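Local coordinates for flavoprotein (Thermotoga maritima, PDB 5V8S) that probably transfers electrons, pairing a mu-oxo-diiron centre in a metallo-beta-lactamase-like domain with a flavodoxin-like domain expected to bind FMN, at residues E26-I32 with Y52-K58; A42-I46 with A309-L314; V268-Y272 with L323-V327. The protein carries 1 engineered substitution. All coordinates share one frame; numbering follows the deposited sequence. Where two conformers were deposited one is given.

Overall arrangement
From the N terminus, strand 26-34 leads through the small hairpin containing 42-46 into strand 50-59, and contact 1 closes this short excursion within the metallo-beta-lactamase-like domain. Contact 2 opens inside that loop and closes after 262 intervening residues, on helix 310-316 of the flavodoxin-like domain, so contacts 1 and 2 cross and the second ties one domain to the other. Contact 3 begins at 268-272, within the span of contact 2, and ends at 323-327, beyond it, so these two also cross. Contacts 2 and 3 touch directly through I313 and I271, their centres about 17 Å apart, whereas contacts 1 and 3 lie about 43 Å apart, centre to centre.

Contact 1 (E26-I32 with Y52-K58); sequences EIYVLRI and YNAYLVK
V29 and Y55 face each other as a non-hydrogen-bonded pair between strands 26-34 and 50-59, antiparallel neighbours in the mixed sheet of the metallo-beta-lactamase-like domain. Their side chains run alongside and point the same way: V29 CG2, set anti to its backbone N, lies 3.7 Å from Y55 CE2. The Y55 ring extends onward to a hydrogen bond from OH to P238 O. I27 and V57 share this face and orientation, with CG1 of I27 4.0 Å from CG1 of V57; both touch F177 of strand 175-179, so the face is turned toward the second sheet of the domain. R31 and N53 continue it. N53 OD1 rests against the aliphatic shaft of the arginine, 3.2 Å from R31 CG, and the amide and guanidinium planes are 37° apart. The extended R31 chain carries its guanidinium on to a salt bridge with D33 and to the carbonyls of P188 and I190, while N53 OD1 bonds S51 OG and ND2 bonds P238 O and G241 O.

The other face holds L30 and A54, both packed on F77 of helix 74-82 and joined by paired backbone bonds; L30 N to A54 O is 2.8 Å and nearly straight at 178°. At one end I32 CG2 approaches the edge of the Y52 ring, 3.7 Å from CD2, and the Y52 side chain lies about 6 Å from the diiron centre. At the other, K58 bends at chi3 (84°) and passes obliquely by Y28, with CD 3.7 Å from CE1, while Y28 OH donates to the anti lone pair of E26 OE2 at 2.7 Å.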
ATOM      1  N   GLU A  26      33.596 -28.440 -15.051  1.00 29.44           N
ATOM      2  CA  GLU A  26      34.047 -27.072 -14.819  1.00 28.00           C
ATOM      3  C   GLU A  26      32.832 -26.145 -14.869  1.00 26.06           C
ATOM      4  O   GLU A  26      32.242 -25.955 -15.938  1.00 27.05           O
ATOM      5  CB  GLU A  26      35.067 -26.730 -15.902  1.00 29.61           C
ATOM      6  CG  GLU A  26      35.863 -25.464 -15.681  1.00 31.14           C
ATOM      7  CD  GLU A  26      36.834 -25.165 -16.826  1.00 33.11           C
ATOM      8  OE1 GLU A  26      37.201 -26.093 -17.578  1.00 35.78           O
ATOM      9  OE2 GLU A  26      37.231 -23.987 -16.982  1.00 35.22           O
ATOM     10  N   ILE A  27      32.452 -25.567 -13.720  1.00 24.41           N
ATOM     11  CA  ILE A  27      31.257 -24.728 -13.612  1.00 23.04           C
ATOM     12  C   ILE A  27      31.649 -23.411 -12.969  1.00 21.88           C
ATOM     13  O   ILE A  27      32.328 -23.401 -11.937  1.00 23.25           O
ATOM     14  CB  ILE A  27      30.144 -25.404 -12.783  1.00 23.01           C
ATOM     15  CG1 ILE A  27      29.689 -26.704 -13.447  1.00 23.86           C
ATOM     16  CG2 ILE A  27      28.950 -24.461 -12.590  1.00 23.55           C
ATOM     17  CD1 ILE A  27      28.821 -27.548 -12.564  1.00 24.73           C
ATOM     18  N   TYR A  28      31.202 -22.308 -13.571  1.00 21.52           N
ATOM     19  CA  TYR A  28      31.374 -20.960 -13.053  1.00 22.68           C
ATOM     20  C   TYR A  28      30.015 -20.394 -12.684  1.00 21.06           C
ATOM     21  O   TYR A  28      29.015 -20.651 -13.368  1.00 22.16           O
ATOM     22  CB  TYR A  28      31.990 -20.032 -14.106  1.00 25.70           C
ATOM     23  CG  TYR A  28      33.382 -20.439 -14.515  1.00 28.19           C
ATOM     24  CD1 TYR A  28      33.579 -21.463 -15.429  1.00 29.28           C
ATOM     25  CD2 TYR A  28      34.498 -19.802 -13.992  1.00 29.63           C
ATOM     26  CE1 TYR A  28      34.845 -21.850 -15.802  1.00 30.28           C
ATOM     27  CE2 TYR A  28      35.775 -20.190 -14.360  1.00 31.51           C
ATOM     28  CZ  TYR A  28      35.940 -21.210 -15.269  1.00 31.43           C
ATOM     29  OH  TYR A  28      37.204 -21.609 -15.641  1.00 33.80           O
ATOM     30  N   VAL A  29      29.986 -19.605 -11.618  1.00 20.85           N
ATOM     31  CA  VAL A  29      28.855 -18.720 -11.346  1.00 20.73           C
ATOM     32  C   VAL A  29      29.219 -17.316 -11.794  1.00 22.23           C
ATOM     33  O   VAL A  29      30.362 -16.864 -11.622  1.00 23.22           O
ATOM     34  CB  VAL A  29      28.429 -18.730  -9.858  1.00 21.75           C
ATOM     35  CG1 VAL A  29      29.575 -18.248  -8.962  1.00 23.41           C
ATOM     36  CG2 VAL A  29      27.150 -17.907  -9.644  1.00 21.83           C
ATOM     37  N   LEU A  30      28.231 -16.628 -12.358  1.00 21.05           N
ATOM     38  CA  LEU A  30      28.280 -15.196 -12.642  1.00 21.52           C
ATOM     39  C   LEU A  30      27.135 -14.585 -11.849  1.00 20.39           C
ATOM     40  O   LEU A  30      25.965 -14.785 -12.196  1.00 20.97           O
ATOM     41  CB  LEU A  30      28.080 -14.931 -14.131  1.00 23.39           C
ATOM     42  CG  LEU A  30      29.172 -15.511 -15.027  1.00 27.25           C
ATOM     43  CD1 LEU A  30      28.628 -15.776 -16.391  1.00 30.26           C
ATOM     44  CD2 LEU A  30      30.339 -14.558 -15.112  1.00 30.22           C
ATOM     45  N   ARG A  31      27.466 -13.854 -10.786  1.00 19.19           N
ATOM     46  CA  ARG A  31      26.476 -13.316  -9.859  1.00 18.47           C
ATOM     47  C   ARG A  31      26.612 -11.802  -9.817  1.00 20.37           C
ATOM     48  O   ARG A  31      27.720 -11.280  -9.640  1.00 22.06           O
ATOM     49  CB  ARG A  31      26.674 -13.900  -8.443  1.00 19.83           C
ATOM     50  CG  ARG A  31      25.909 -13.172  -7.336  1.00 20.40           C
ATOM     51  CD  ARG A  31      26.036 -13.832  -5.966  1.00 21.14           C
ATOM     52  NE  ARG A  31      25.920 -12.820  -4.914  1.00 21.66           N
ATOM     53  CZ  ARG A  31      26.139 -13.046  -3.623  1.00 22.50           C
ATOM     54  NH1 ARG A  31      26.438 -14.268  -3.199  1.00 23.13           N
ATOM     55  NH2 ARG A  31      26.064 -12.046  -2.752  1.00 23.38           N
ATOM     56  N   ILE A  32      25.496 -11.099  -9.984  1.00 19.77           N
ATOM     57  CA  ILE A  32      25.464  -9.651  -9.796  1.00 20.33           C
ATOM     58  C   ILE A  32      24.557  -9.331  -8.611  1.00 19.57           C
ATOM     59  O   ILE A  32      23.493  -9.941  -8.446  1.00 20.18           O
ATOM     60  CB  ILE A  32      25.069  -8.892 -11.078  1.00 20.41           C
ATOM     61  CG1 ILE A  32      25.294  -7.395 -10.873  1.00 22.94           C
ATOM     62  CG2 ILE A  32      23.629  -9.192 -11.497  1.00 20.94           C
ATOM     63  CD1 ILE A  32      25.201  -6.574 -12.134  1.00 25.72           C
ATOM     64  N   TYR A  52      21.272 -11.815  -8.939  1.00 17.67           N
ATOM     65  CA  TYR A  52      20.929 -12.609 -10.126  1.00 17.40           C
ATOM     66  C   TYR A  52      22.129 -13.493 -10.424  1.00 18.72           C
ATOM     67  O   TYR A  52      23.253 -12.991 -10.584  1.00 19.29           O
ATOM     68  CB  TYR A  52      20.549 -11.750 -11.353  1.00 18.38           C
ATOM     69  CG  TYR A  52      19.583 -10.659 -10.980  1.00 17.50           C
ATOM     70  CD1 TYR A  52      18.344 -10.969 -10.443  1.00 17.61           C
ATOM     71  CD2 TYR A  52      19.945  -9.343 -11.086  1.00 17.96           C
ATOM     72  CE1 TYR A  52      17.461  -9.976 -10.019  1.00 17.95           C
ATOM     73  CE2 TYR A  52      19.063  -8.320 -10.677  1.00 18.64           C
ATOM     74  CZ  TYR A  52      17.823  -8.657 -10.134  1.00 18.63           C
ATOM     75  OH  TYR A  52      16.930  -7.680  -9.682  1.00 18.52           O
ATOM     76  N   ASN A  53      21.891 -14.802 -10.497  1.00 17.40           N
ATOM     77  CA  ASN A  53      22.963 -15.783 -10.631  1.00 17.47           C
ATOM     78  C   ASN A  53      22.783 -16.544 -11.935  1.00 17.87           C
ATOM     79  O   ASN A  53      21.732 -17.149 -12.149  1.00 19.72           O
ATOM     80  CB  ASN A  53      22.929 -16.832  -9.511  1.00 18.65           C
ATOM     81  CG  ASN A  53      22.934 -16.229  -8.104  1.00 19.91           C
ATOM     82  OD1 ASN A  53      23.363 -15.090  -7.881  1.00 20.23           O
ATOM     83  ND2 ASN A  53      22.462 -17.017  -7.141  1.00 19.28           N
ATOM     84  N   ALA A  54      23.799 -16.520 -12.789  1.00 19.08           N
ATOM     85  CA  ALA A  54      23.843 -17.340 -13.990  1.00 19.47           C
ATOM     86  C   ALA A  54      25.055 -18.253 -13.896  1.00 19.18           C
ATOM     87  O   ALA A  54      25.943 -18.027 -13.080  1.00 20.65           O
ATOM     88  CB  ALA A  54      23.949 -16.450 -15.230  1.00 19.88           C
ATOM     89  N   TYR A  55      25.085 -19.291 -14.731  1.00 19.18           N
ATOM     90  CA  TYR A  55      26.126 -20.304 -14.625  1.00 19.26           C
ATOM     91  C   TYR A  55      26.660 -20.641 -16.006  1.00 19.90           C
ATOM     92  O   TYR A  55      25.918 -20.613 -16.992  1.00 21.92           O
ATOM     93  CB  TYR A  55      25.605 -21.585 -13.955  1.00 18.65           C
ATOM     94  CG  TYR A  55      25.086 -21.301 -12.561  1.00 18.29           C
ATOM     95  CD1 TYR A  55      23.774 -20.888 -12.361  1.00 19.04           C
ATOM     96  CD2 TYR A  55      25.911 -21.391 -11.453  1.00 18.56           C
ATOM     97  CE1 TYR A  55      23.296 -20.583 -11.092  1.00 18.52           C
ATOM     98  CE2 TYR A  55      25.444 -21.098 -10.186  1.00 19.10           C
ATOM     99  CZ  TYR A  55      24.142 -20.698 -10.009  1.00 19.39           C
ATOM    100  OH  TYR A  55      23.713 -20.422  -8.735  1.00 19.24           O
ATOM    101  N   LEU A  56      27.947 -20.997 -16.064  1.00 19.96           N
ATOM    102  CA  LEU A  56      28.566 -21.468 -17.297  1.00 21.28           C
ATOM    103  C   LEU A  56      29.212 -22.823 -17.037  1.00 21.45           C
ATOM    104  O   LEU A  56      30.030 -22.958 -16.118  1.00 22.87           O
ATOM    105  CB  LEU A  56      29.623 -20.483 -17.808  1.00 22.73           C
ATOM    106  CG  LEU A  56      30.294 -20.911 -19.124  1.00 24.30           C
ATOM    107  CD1 LEU A  56      29.348 -20.679 -20.292  1.00 24.00           C
ATOM    108  CD2 LEU A  56      31.605 -20.176 -19.337  1.00 25.50           C
ATOM    109  N   VAL A  57      28.860 -23.812 -17.856  1.00 22.10           N
ATOM    110  CA  VAL A  57      29.426 -25.152 -17.758  1.00 22.07           C
ATOM    111  C   VAL A  57      30.309 -25.345 -18.978  1.00 22.96           C
ATOM    112  O   VAL A  57      29.814 -25.331 -20.105  1.00 23.67           O
ATOM    113  CB  VAL A  57      28.344 -26.248 -17.692  1.00 22.56           C
ATOM    114  CG1 VAL A  57      28.975 -27.583 -17.292  1.00 22.19           C
ATOM    115  CG2 VAL A  57      27.233 -25.865 -16.716  1.00 23.50           C
ATOM    116  N   LYS A  58      31.610 -25.524 -18.761  1.00 24.03           N
ATOM    117  CA  LYS A  58      32.559 -25.703 -19.850  1.00 26.00           C
ATOM    118  C   LYS A  58      32.871 -27.183 -19.962  1.00 27.05           C
ATOM    119  O   LYS A  58      33.409 -27.781 -19.025  1.00 29.47           O
ATOM    120  CB  LYS A  58      33.827 -24.886 -19.604  1.00 26.95           C
ATOM    121  CG  LYS A  58      33.533 -23.389 -19.514  1.00 27.70           C
ATOM    122  CD  LYS A  58      34.802 -22.540 -19.447  1.00 30.90           C
ATOM    123  CE  LYS A  58      35.385 -22.261 -20.825  1.00 32.77           C
ATOM    124  NZ  LYS A  58      36.598 -21.369 -20.749  1.00 33.39           N
TER
HETATM  125  O   HOH W   1      34.456 -29.801 -17.613  1.00 26.86           O

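Contact 2 (A42-I46 with A309-L314); sequences AVWEI and AISEIL
The backbones of W44 and S311 approach to 5.4 Å between CA atoms, where the short strand 44-45, which opens in a classic beta bulge with V43 and W44 both facing one residue of strand 39-40, runs past the first turn of helix 310-316. This is a domain-to-domain joint: a small hairpin preceding strand 50-59 receives the N-terminal end of a flavodoxin-like helix whose N-cap position is A309.

E45 does most of the joining. Its chain folds at chi2 (94°), which brings the carboxylate back over the start of the helix. OE1 accepts S311 N at 3.0 Å on its syn side, the donor lying out of the carboxylate plane. OE2 is met from above that plane by I310 N, at 3.1 Å and 39° out of it. Two successive N-H groups of the first turn are thus gripped by one carboxylate, whose negative charge would probably be favoured by the helix dipole. A309 CB lies over the same face of the carboxylate from which I310 N comes, 3.5 Å from E45 CD.

S311 supplies a third bond, this one from its side chain to the E45 backbone. A chi1 of 65° turns its OG toward the strand, where it donates to E45 O at 2.8 Å, in the carbonyl plane and on a lone pair. That carbonyl also accepts K208 NZ from helix 196-214, so two donors hold it.

W44 makes the apolar half of the contact. T212 of helix 196-214 touches both W44 and S311, and Y330 of the second subunit packs on W44, placing the joint close to the dimer interface. NE1 is engaged by E41 OE1. V43 CG1 sits 3.5 Å above one indole face, offset toward the rim, and L314 CD1 approaches the six-membered ring obliquely, 3.6 Å from W44 CZ3.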
ATOM      1  N   ALA A  42       8.043  -4.876  -8.559  1.00 17.61           N
ATOM      2  CA  ALA A  42       7.445  -3.560  -8.331  1.00 17.71           C
ATOM      3  C   ALA A  42       6.454  -3.568  -7.175  1.00 18.95           C
ATOM      4  O   ALA A  42       5.540  -2.750  -7.135  1.00 21.06           O
ATOM      5  CB  ALA A  42       6.816  -2.973  -9.601  1.00 19.01           C
ATOM      6  N   VAL A  43       6.617  -4.470  -6.209  1.00 18.87           N
ATOM      7  CA  VAL A  43       5.757  -4.438  -5.028  1.00 20.21           C
ATOM      8  C   VAL A  43       6.430  -4.802  -3.705  1.00 18.20           C
ATOM      9  O   VAL A  43       6.120  -4.174  -2.686  1.00 21.78           O
ATOM     10  CB  VAL A  43       4.444  -5.218  -5.243  1.00 23.80           C
ATOM     11  CG1 VAL A  43       4.701  -6.575  -5.712  1.00 23.33           C
ATOM     12  CG2 VAL A  43       3.581  -5.257  -3.963  1.00 26.43           C
ATOM     13  N   TRP A  44       7.317  -5.800  -3.676  1.00 17.48           N
ATOM     14  CA  TRP A  44       7.814  -6.338  -2.405  1.00 18.43           C
ATOM     15  C   TRP A  44       9.041  -5.563  -1.938  1.00 17.85           C
ATOM     16  O   TRP A  44      10.071  -5.536  -2.609  1.00 18.95           O
ATOM     17  CB  TRP A  44       8.107  -7.835  -2.502  1.00 18.54           C
ATOM     18  CG  TRP A  44       6.998  -8.578  -3.129  1.00 18.02           C
ATOM     19  CD1 TRP A  44       7.062  -9.288  -4.289  1.00 18.68           C
ATOM     20  CD2 TRP A  44       5.648  -8.689  -2.667  1.00 18.59           C
ATOM     21  NE1 TRP A  44       5.834  -9.815  -4.587  1.00 20.51           N
ATOM     22  CE2 TRP A  44       4.945  -9.456  -3.613  1.00 19.37           C
ATOM     23  CE3 TRP A  44       4.955  -8.182  -1.562  1.00 18.95           C
ATOM     24  CZ2 TRP A  44       3.580  -9.738  -3.489  1.00 21.41           C
ATOM     25  CZ3 TRP A  44       3.589  -8.469  -1.434  1.00 20.45           C
ATOM     26  CH2 TRP A  44       2.922  -9.239  -2.401  1.00 22.23           C
ATOM     27  N   GLU A  45       8.924  -4.927  -0.782  1.00 18.22           N
ATOM     28  CA  GLU A  45      10.009  -4.122  -0.227  1.00 18.68           C
ATOM     29  C   GLU A  45      11.212  -4.994   0.121  1.00 18.29           C
ATOM     30  O   GLU A  45      11.130  -5.852   1.005  1.00 19.89           O
ATOM     31  CB  GLU A  45       9.503  -3.434   1.032  1.00 20.52           C
ATOM     32  CG  GLU A  45       8.216  -2.621   0.847  1.00 21.69           C
ATOM     33  CD  GLU A  45       6.902  -3.395   1.172  1.00 24.33           C
ATOM     34  OE1 GLU A  45       6.837  -4.646   1.013  1.00 22.56           O
ATOM     35  OE2 GLU A  45       5.924  -2.726   1.579  1.00 25.39           O
ATOM     36  N   ILE A  46      12.337  -4.749  -0.553  1.00 18.58           N
ATOM     37  CA  ILE A  46      13.572  -5.509  -0.325  1.00 18.55           C
ATOM     38  C   ILE A  46      14.750  -4.555  -0.166  1.00 20.13           C
ATOM     39  O   ILE A  46      15.628  -4.488  -1.033  1.00 20.73           O
ATOM     40  CB  ILE A  46      13.821  -6.572  -1.424  1.00 18.30           C
ATOM     41  CG1 ILE A  46      13.776  -5.977  -2.845  1.00 18.72           C
ATOM     42  CG2 ILE A  46      12.811  -7.682  -1.293  1.00 20.28           C
ATOM     43  CD1 ILE A  46      14.450  -6.932  -3.894  1.00 19.76           C
ATOM     44  N   ALA A 309       6.357  -2.702   6.175  1.00 18.98           N
ATOM     45  CA  ALA A 309       6.473  -3.278   4.845  1.00 19.12           C
ATOM     46  C   ALA A 309       5.631  -4.540   4.750  1.00 18.32           C
ATOM     47  O   ALA A 309       5.740  -5.431   5.587  1.00 18.85           O
ATOM     48  CB  ALA A 309       7.931  -3.621   4.549  1.00 21.16           C
ATOM     49  N   ILE A 310       4.835  -4.639   3.692  0.51 17.75           N
ATOM     50  CA  ILE A 310       3.968  -5.799   3.547  0.51 17.06           C
ATOM     51  C   ILE A 310       4.795  -7.072   3.342  0.51 17.33           C
ATOM     52  O   ILE A 310       4.380  -8.161   3.762  0.51 18.50           O
ATOM     53  CB  ILE A 310       2.947  -5.553   2.420  0.51 16.84           C
ATOM     54  CG1 ILE A 310       2.348  -4.138   2.531  0.51 15.87           C
ATOM     55  CG2 ILE A 310       1.850  -6.617   2.454  0.51 17.35           C
ATOM     56  CD1 ILE A 310       1.625  -3.804   3.834  0.51 16.30           C
ATOM     57  N   SER A 311       5.985  -6.961   2.736  1.00 16.55           N
ATOM     58  CA  SER A 311       6.855  -8.126   2.569  1.00 17.98           C
ATOM     59  C   SER A 311       7.334  -8.677   3.904  1.00 18.08           C
ATOM     60  O   SER A 311       7.564  -9.884   4.025  1.00 18.85           O
ATOM     61  CB  SER A 311       8.044  -7.751   1.686  1.00 18.52           C
ATOM     62  OG  SER A 311       8.868  -6.785   2.318  1.00 18.87           O
ATOM     63  N   GLU A 312       7.506  -7.816   4.907  1.00 18.14           N
ATOM     64  CA  GLU A 312       7.934  -8.274   6.223  1.00 19.58           C
ATOM     65  C   GLU A 312       6.792  -8.936   6.983  1.00 19.47           C
ATOM     66  O   GLU A 312       7.004  -9.936   7.676  1.00 20.45           O
ATOM     67  CB  GLU A 312       8.484  -7.097   7.013  1.00 23.02           C
ATOM     68  CG  GLU A 312       9.782  -6.553   6.483  1.00 27.65           C
ATOM     69  CD  GLU A 312      10.933  -7.533   6.672  1.00 33.30           C
ATOM     70  OE1 GLU A 312      11.042  -8.103   7.776  1.00 36.16           O
ATOM     71  OE2 GLU A 312      11.721  -7.717   5.735  1.00 36.50           O
ATOM     72  N   ILE A 313       5.580  -8.399   6.880  1.00 18.87           N
ATOM     73  CA  ILE A 313       4.424  -9.096   7.439  1.00 18.51           C
ATOM     74  C   ILE A 313       4.336 -10.503   6.869  1.00 18.33           C
ATOM     75  O   ILE A 313       4.202 -11.487   7.604  1.00 19.10           O
ATOM     76  CB  ILE A 313       3.136  -8.301   7.167  1.00 17.27           C
ATOM     77  CG1 ILE A 313       3.186  -6.951   7.887  1.00 17.52           C
ATOM     78  CG2 ILE A 313       1.913  -9.096   7.629  1.00 19.66           C
ATOM     79  CD1 ILE A 313       2.074  -5.984   7.501  1.00 17.89           C
ATOM     80  N   LEU A 314       4.408 -10.616   5.546  1.00 18.28           N
ATOM     81  CA  LEU A 314       4.207 -11.900   4.888  1.00 17.43           C
ATOM     82  C   LEU A 314       5.272 -12.904   5.306  1.00 17.66           C
ATOM     83  O   LEU A 314       4.970 -14.080   5.529  1.00 18.88           O
ATOM     84  CB  LEU A 314       4.192 -11.687   3.380  1.00 17.32           C
ATOM     85  CG  LEU A 314       2.927 -11.046   2.815  1.00 18.71           C
ATOM     86  CD1 LEU A 314       3.136 -10.738   1.373  1.00 19.94           C
ATOM     87  CD2 LEU A 314       1.733 -11.938   2.967  1.00 20.23           C
TER

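Contact 3 (V268-Y272 with L323-V327); sequences VTVIY and LIFGV
The F325 ring is approached obliquely by I271, whose CD1 comes within 3.8 Å of F325 CE1; the two side chains lie side by side and point the same way, and M338 of helix 336-348 touches both. The other ring, that of Y272, departs from this strand pair. With CG between the backbone N and the carbonyl carbon (chi1 65°), the ring swings off and its OH reaches E280 OE1. What stays behind is CB, only 3.2 Å from G326 O and 3.6 Å from G326 CA, a close approach that the glycine, having no side chain, accommodates.

The backbones run parallel, their axes 14° apart, and are stitched by three alternating bonds. I324 N donates to T269 O at 2.9 Å. I271 N in turn donates to I324 O at 2.8 Å, the approach nearly along the C=O axis (173°), and G326 N closes the series on I271 O. CA-H groups of L323, V270 and F325 fill in between, each directed at one of the same carbonyls. At the start of the pair T269 CB meets L323 CD2 at 3.9 Å, while T269 OG1 bonds S320 OG. On the face of I324, CG1 of that residue meets V268 CG1 at 4.0 Å, the two side chains crossing at a slant.

These are neighbouring strands of the five-stranded parallel sheet of a flavodoxin-like fold, with strand order 2-1-3-4-5. Strand 267-273 lies between 296-302 and 322-327, and 354-360 flanks the latter. Helix 278-292 packs on the face of V270, Y272 and I324, through M283, V279 and L290. Helix 336-348 packs on the face of I271 and F325, where I313 of helix 310-316 also touches I271.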
ATOM      1  N   VAL A 268       3.458 -15.677  17.716  1.00 20.81           N
ATOM      2  CA  VAL A 268       2.180 -15.132  17.277  1.00 22.18           C
ATOM      3  C   VAL A 268       2.480 -13.824  16.560  1.00 21.77           C
ATOM      4  O   VAL A 268       3.278 -13.018  17.049  1.00 25.48           O
ATOM      5  CB  VAL A 268       1.236 -14.909  18.481  1.00 23.56           C
ATOM      6  CG1 VAL A 268      -0.042 -14.205  18.055  1.00 25.87           C
ATOM      7  CG2 VAL A 268       0.911 -16.252  19.146  1.00 24.39           C
ATOM      8  N   THR A 269       1.857 -13.607  15.408  1.00 18.55           N
ATOM      9  CA  THR A 269       2.027 -12.348  14.685  1.00 17.55           C
ATOM     10  C   THR A 269       0.761 -11.509  14.841  1.00 17.27           C
ATOM     11  O   THR A 269      -0.348 -11.993  14.597  1.00 18.22           O
ATOM     12  CB  THR A 269       2.422 -12.567  13.211  1.00 19.18           C
ATOM     13  OG1 THR A 269       3.681 -13.248  13.160  1.00 21.52           O
ATOM     14  CG2 THR A 269       2.604 -11.262  12.488  1.00 18.82           C
ATOM     15  N   VAL A 270       0.945 -10.272  15.284  1.00 17.02           N
ATOM     16  CA  VAL A 270      -0.138  -9.348  15.617  1.00 16.77           C
ATOM     17  C   VAL A 270      -0.076  -8.219  14.604  1.00 17.95           C
ATOM     18  O   VAL A 270       0.959  -7.549  14.473  1.00 19.75           O
ATOM     19  CB  VAL A 270       0.031  -8.790  17.035  1.00 17.62           C
ATOM     20  CG1 VAL A 270      -1.140  -7.867  17.387  1.00 18.45           C
ATOM     21  CG2 VAL A 270       0.156  -9.922  18.042  1.00 18.44           C
ATOM     22  N   ILE A 271      -1.183  -8.002  13.900  1.00 16.38           N
ATOM     23  CA  ILE A 271      -1.240  -7.069  12.783  1.00 16.69           C
ATOM     24  C   ILE A 271      -2.455  -6.177  13.003  1.00 17.19           C
ATOM     25  O   ILE A 271      -3.582  -6.679  13.069  1.00 17.54           O
ATOM     26  CB  ILE A 271      -1.372  -7.810  11.441  1.00 17.39           C
ATOM     27  CG1 ILE A 271      -0.214  -8.770  11.211  1.00 18.16           C
ATOM     28  CG2 ILE A 271      -1.474  -6.808  10.283  1.00 18.61           C
ATOM     29  CD1 ILE A 271      -0.562  -9.833  10.209  1.00 18.23           C
ATOM     30  N   TYR A 272      -2.242  -4.867  13.088  1.00 16.20           N
ATOM     31  CA  TYR A 272      -3.379  -3.991  13.329  1.00 15.82           C
ATOM     32  C   TYR A 272      -3.182  -2.611  12.733  1.00 17.06           C
ATOM     33  O   TYR A 272      -2.062  -2.158  12.489  1.00 17.56           O
ATOM     34  CB  TYR A 272      -3.692  -3.878  14.825  1.00 16.86           C
ATOM     35  CG  TYR A 272      -2.647  -3.231  15.707  1.00 16.97           C
ATOM     36  CD1 TYR A 272      -1.608  -3.979  16.259  1.00 19.41           C
ATOM     37  CD2 TYR A 272      -2.760  -1.908  16.106  1.00 17.79           C
ATOM     38  CE1 TYR A 272      -0.677  -3.400  17.088  1.00 19.87           C
ATOM     39  CE2 TYR A 272      -1.827  -1.328  16.947  1.00 18.84           C
ATOM     40  CZ  TYR A 272      -0.801  -2.081  17.464  1.00 20.83           C
ATOM     41  OH  TYR A 272       0.125  -1.521  18.335  1.00 23.43           O
ATOM     42  N   LEU A 323      -2.366 -15.887  14.186  1.00 18.03           N
ATOM     43  CA  LEU A 323      -2.382 -14.468  13.863  1.00 18.06           C
ATOM     44  C   LEU A 323      -3.444 -13.767  14.699  1.00 18.78           C
ATOM     45  O   LEU A 323      -4.489 -14.339  15.020  1.00 19.83           O
ATOM     46  CB  LEU A 323      -2.715 -14.220  12.383  1.00 18.33           C
ATOM     47  CG  LEU A 323      -1.871 -14.947  11.338  1.00 18.23           C
ATOM     48  CD1 LEU A 323      -2.301 -14.539   9.939  1.00 18.56           C
ATOM     49  CD2 LEU A 323      -0.395 -14.654  11.565  1.00 19.99           C
ATOM     50  N   ILE A 324      -3.166 -12.523  15.052  1.00 17.28           N
ATOM     51  CA  ILE A 324      -4.135 -11.686  15.748  1.00 17.76           C
ATOM     52  C   ILE A 324      -4.269 -10.396  14.960  1.00 18.60           C
ATOM     53  O   ILE A 324      -3.262  -9.736  14.675  1.00 20.70           O
ATOM     54  CB  ILE A 324      -3.730 -11.377  17.201  1.00 19.44           C
ATOM     55  CG1 ILE A 324      -3.686 -12.664  18.018  1.00 20.86           C
ATOM     56  CG2 ILE A 324      -4.733 -10.390  17.821  1.00 20.88           C
ATOM     57  CD1 ILE A 324      -3.501 -12.460  19.454  1.00 24.17           C
ATOM     58  N   PHE A 325      -5.504 -10.032  14.623  1.00 18.84           N
ATOM     59  CA  PHE A 325      -5.789  -8.828  13.854  1.00 17.87           C
ATOM     60  C   PHE A 325      -6.539  -7.822  14.716  1.00 17.93           C
ATOM     61  O   PHE A 325      -7.433  -8.197  15.482  1.00 20.40           O
ATOM     62  CB  PHE A 325      -6.638  -9.157  12.627  1.00 18.74           C
ATOM     63  CG  PHE A 325      -5.903  -9.951  11.603  1.00 18.96           C
ATOM     64  CD1 PHE A 325      -5.010  -9.329  10.746  1.00 20.30           C
ATOM     65  CD2 PHE A 325      -6.092 -11.310  11.511  1.00 19.53           C
ATOM     66  CE1 PHE A 325      -4.301 -10.068   9.819  1.00 20.96           C
ATOM     67  CE2 PHE A 325      -5.396 -12.057  10.584  1.00 19.79           C
ATOM     68  CZ  PHE A 325      -4.504 -11.434   9.733  1.00 20.41           C
ATOM     69  N   GLY A 326      -6.146  -6.551  14.616  1.00 17.31           N
ATOM     70  CA  GLY A 326      -6.908  -5.457  15.194  1.00 17.62           C
ATOM     71  C   GLY A 326      -7.356  -4.536  14.068  1.00 18.45           C
ATOM     72  O   GLY A 326      -6.514  -4.037  13.313  1.00 19.97           O
ATOM     73  N   VAL A 327      -8.664  -4.310  13.944  1.00 18.87           N
ATOM     74  CA  VAL A 327      -9.267  -3.731  12.751  1.00 19.46           C
ATOM     75  C   VAL A 327     -10.044  -2.470  13.133  1.00 20.07           C
ATOM     76  O   VAL A 327     -11.029  -2.540  13.883  1.00 20.94           O
ATOM     77  CB  VAL A 327     -10.191  -4.747  12.063  1.00 21.98           C
ATOM     78  CG1 VAL A 327     -10.808  -4.143  10.845  1.00 22.97           C
ATOM     79  CG2 VAL A 327      -9.422  -6.031  11.741  1.00 23.27           C
TER